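Local coordinates for X-ray repair cross complementing protein 1 variant (Homo sapiens, PDB 6WH1) that probably acts as a scaffold that assembles repair complexes at DNA single-strand breaks and binds poly-ADP-ribose chains, here represented by its C-terminal BRCT domain, at residues A50-P55 and F69-W74. Numbering follows the deposited sequence.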
# COMPACT_ATOMS: atom_id res chain seq x y z
N ALA A 50 -6.31 8.41 12.13
CA ALA A 50 -7.67 8.61 12.58
C ALA A 50 -7.74 9.13 14.00
O ALA A 50 -8.79 9.63 14.42
CB ALA A 50 -8.47 7.30 12.48
N GLN A 51 -6.64 9.03 14.74
CA GLN A 51 -6.60 9.47 16.12
C GLN A 51 -6.44 10.98 16.20
O GLN A 51 -6.22 11.66 15.20
CB GLN A 51 -5.47 8.77 16.87
CG GLN A 51 -5.54 7.26 16.81
CD GLN A 51 -4.40 6.59 17.54
OE1 GLN A 51 -3.33 7.18 17.71
NE2 GLN A 51 -4.61 5.36 17.96
N GLU A 52 -6.54 11.49 17.41
CA GLU A 52 -6.52 12.92 17.63
C GLU A 52 -5.10 13.42 17.87
O GLU A 52 -4.18 12.64 18.15
CB GLU A 52 -7.43 13.28 18.81
CG GLU A 52 -8.90 12.98 18.58
CD GLU A 52 -9.48 13.72 17.37
OE1 GLU A 52 -10.32 13.13 16.67
OE2 GLU A 52 -9.09 14.88 17.12
N TRP A 53 -4.93 14.73 17.74
CA TRP A 53 -3.64 15.36 17.98
C TRP A 53 -3.15 15.09 19.40
O TRP A 53 -3.91 15.23 20.36
CB TRP A 53 -3.75 16.87 17.74
CG TRP A 53 -2.45 17.60 17.73
CD1 TRP A 53 -1.69 17.95 18.82
CD2 TRP A 53 -1.75 18.09 16.58
NE1 TRP A 53 -0.56 18.62 18.41
CE2 TRP A 53 -0.58 18.72 17.04
CE3 TRP A 53 -2.00 18.06 15.21
CZ2 TRP A 53 0.34 19.31 16.18
CZ3 TRP A 53 -1.09 18.64 14.35
CH2 TRP A 53 0.07 19.26 14.84
N ASP A 54 -1.89 14.69 19.52
CA ASP A 54 -1.23 14.51 20.80
C ASP A 54 0.16 15.12 20.71
O ASP A 54 0.65 15.39 19.60
CB ASP A 54 -1.16 13.02 21.20
CG ASP A 54 -0.14 12.24 20.40
OD1 ASP A 54 1.07 12.35 20.70
OD2 ASP A 54 -0.54 11.48 19.49
N PRO A 55 0.82 15.39 21.86
CA PRO A 55 2.09 16.14 21.84
C PRO A 55 3.18 15.56 20.94
O PRO A 55 4.11 16.28 20.55
CB PRO A 55 2.52 16.11 23.31
CG PRO A 55 1.25 16.10 24.05
CD PRO A 55 0.31 15.24 23.24
N PHE A 69 -0.30 16.54 8.72
CA PHE A 69 -1.11 15.53 9.39
C PHE A 69 -2.49 15.50 8.74
O PHE A 69 -3.19 16.52 8.71
CB PHE A 69 -1.23 15.83 10.89
CG PHE A 69 0.09 15.87 11.59
CD1 PHE A 69 0.80 17.06 11.70
CD2 PHE A 69 0.64 14.72 12.14
CE1 PHE A 69 2.02 17.10 12.35
CE2 PHE A 69 1.86 14.76 12.78
CZ PHE A 69 2.54 15.94 12.89
N VAL A 70 -2.86 14.34 8.20
CA VAL A 70 -4.03 14.22 7.33
C VAL A 70 -4.84 12.99 7.71
O VAL A 70 -4.30 12.00 8.23
CB VAL A 70 -3.62 14.14 5.84
CG1 VAL A 70 -4.79 14.53 4.96
CG2 VAL A 70 -2.42 15.03 5.53
N ARG A 71 -6.14 13.04 7.42
CA ARG A 71 -7.08 11.97 7.69
C ARG A 71 -7.14 10.99 6.52
O ARG A 71 -6.84 11.37 5.38
CB ARG A 71 -8.47 12.53 7.96
CG ARG A 71 -8.52 13.45 9.18
CD ARG A 71 -9.00 12.70 10.41
NE ARG A 71 -9.05 13.56 11.59
CZ ARG A 71 -8.44 13.29 12.74
NH1 ARG A 71 -7.74 12.17 12.87
NH2 ARG A 71 -8.54 14.13 13.76
N PRO A 72 -7.52 9.74 6.78
CA PRO A 72 -7.60 8.75 5.69
C PRO A 72 -8.57 9.12 4.57
O PRO A 72 -8.46 8.58 3.45
CB PRO A 72 -8.04 7.47 6.41
CG PRO A 72 -7.60 7.66 7.83
CD PRO A 72 -7.73 9.13 8.11
N ARG A 73 -9.53 10.01 4.84
CA ARG A 73 -10.45 10.41 3.78
C ARG A 73 -9.73 11.13 2.66
O ARG A 73 -10.20 11.11 1.51
CB ARG A 73 -11.57 11.28 4.35
CG ARG A 73 -12.76 11.37 3.40
CD ARG A 73 -13.77 12.42 3.83
NE ARG A 73 -14.44 13.03 2.69
CZ ARG A 73 -15.05 14.20 2.73
NH1 ARG A 73 -15.08 14.90 3.86
NH2 ARG A 73 -15.64 14.69 1.64
N TRP A 74 -8.59 11.77 2.95
CA TRP A 74 -7.78 12.35 1.88
C TRP A 74 -7.39 11.28 0.86
O TRP A 74 -7.58 11.46 -0.34
CB TRP A 74 -6.53 13.00 2.45
CG TRP A 74 -5.60 13.55 1.41
CD1 TRP A 74 -5.95 14.23 0.28
CD2 TRP A 74 -4.17 13.47 1.40
NE1 TRP A 74 -4.83 14.58 -0.44
CE2 TRP A 74 -3.72 14.13 0.23
CE3 TRP A 74 -3.22 12.92 2.26
CZ2 TRP A 74 -2.37 14.24 -0.10
CZ3 TRP A 74 -1.87 13.03 1.93
CH2 TRP A 74 -1.46 13.69 0.76
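R71 reaches from the end of strand 68-70 to the backbone of A50 and Q51, in the loop between strand 46-48 and helix 55-63. The fold is that of a BRCT domain, built round a four-stranded parallel sheet in the order 2-1-3-4. Strand 46-48 is the third strand and 68-70 the fourth, so the contact ties the loop after one strand to the end of its neighbour.

The polar part is carried by the R71 guanidinium. R71 NH1 donates to Q51 O at 2.8 Å, and the bond is nearly straight, with an N-H...O angle of 171°. Q51 O lies close to the guanidinium plane, whereas NH1 sits well above the plane of the Q51 carbonyl. A50 O is also close to R71 NH1, at 3.2 Å, but at a poor angle for a hydrogen bond. NH1 makes a second bond to T49 O, so two loop carbonyls grip the same nitrogen. The R71 chain bends at chi2, which turns it over toward the loop. The other branch, R71 NH2, makes a loose salt bridge with E52 OE2 at 3.5 Å, and E52 OE1 is nearly as near. The carboxylate and guanidinium planes are strongly tilted against each other.

The apolar part is a T-shaped pair of W53 and F69. The six-membered ring of W53 turns its edge to the face of F69, with centroids 4.9 Å apart and planes at 63°. F57 of helix 55-63 meets both rings, and L61 packs on both side chains. The pair thus joins loop, strand and helix in one apolar cluster. W53 CG is anti to the backbone N (chi1 -171°), and the CZ3-CH2 side of the six-membered ring does the touching: W53 CZ3 lies 3.6 Å from F69 CD1, and W53 CH2 3.8 Å from F69 CE1.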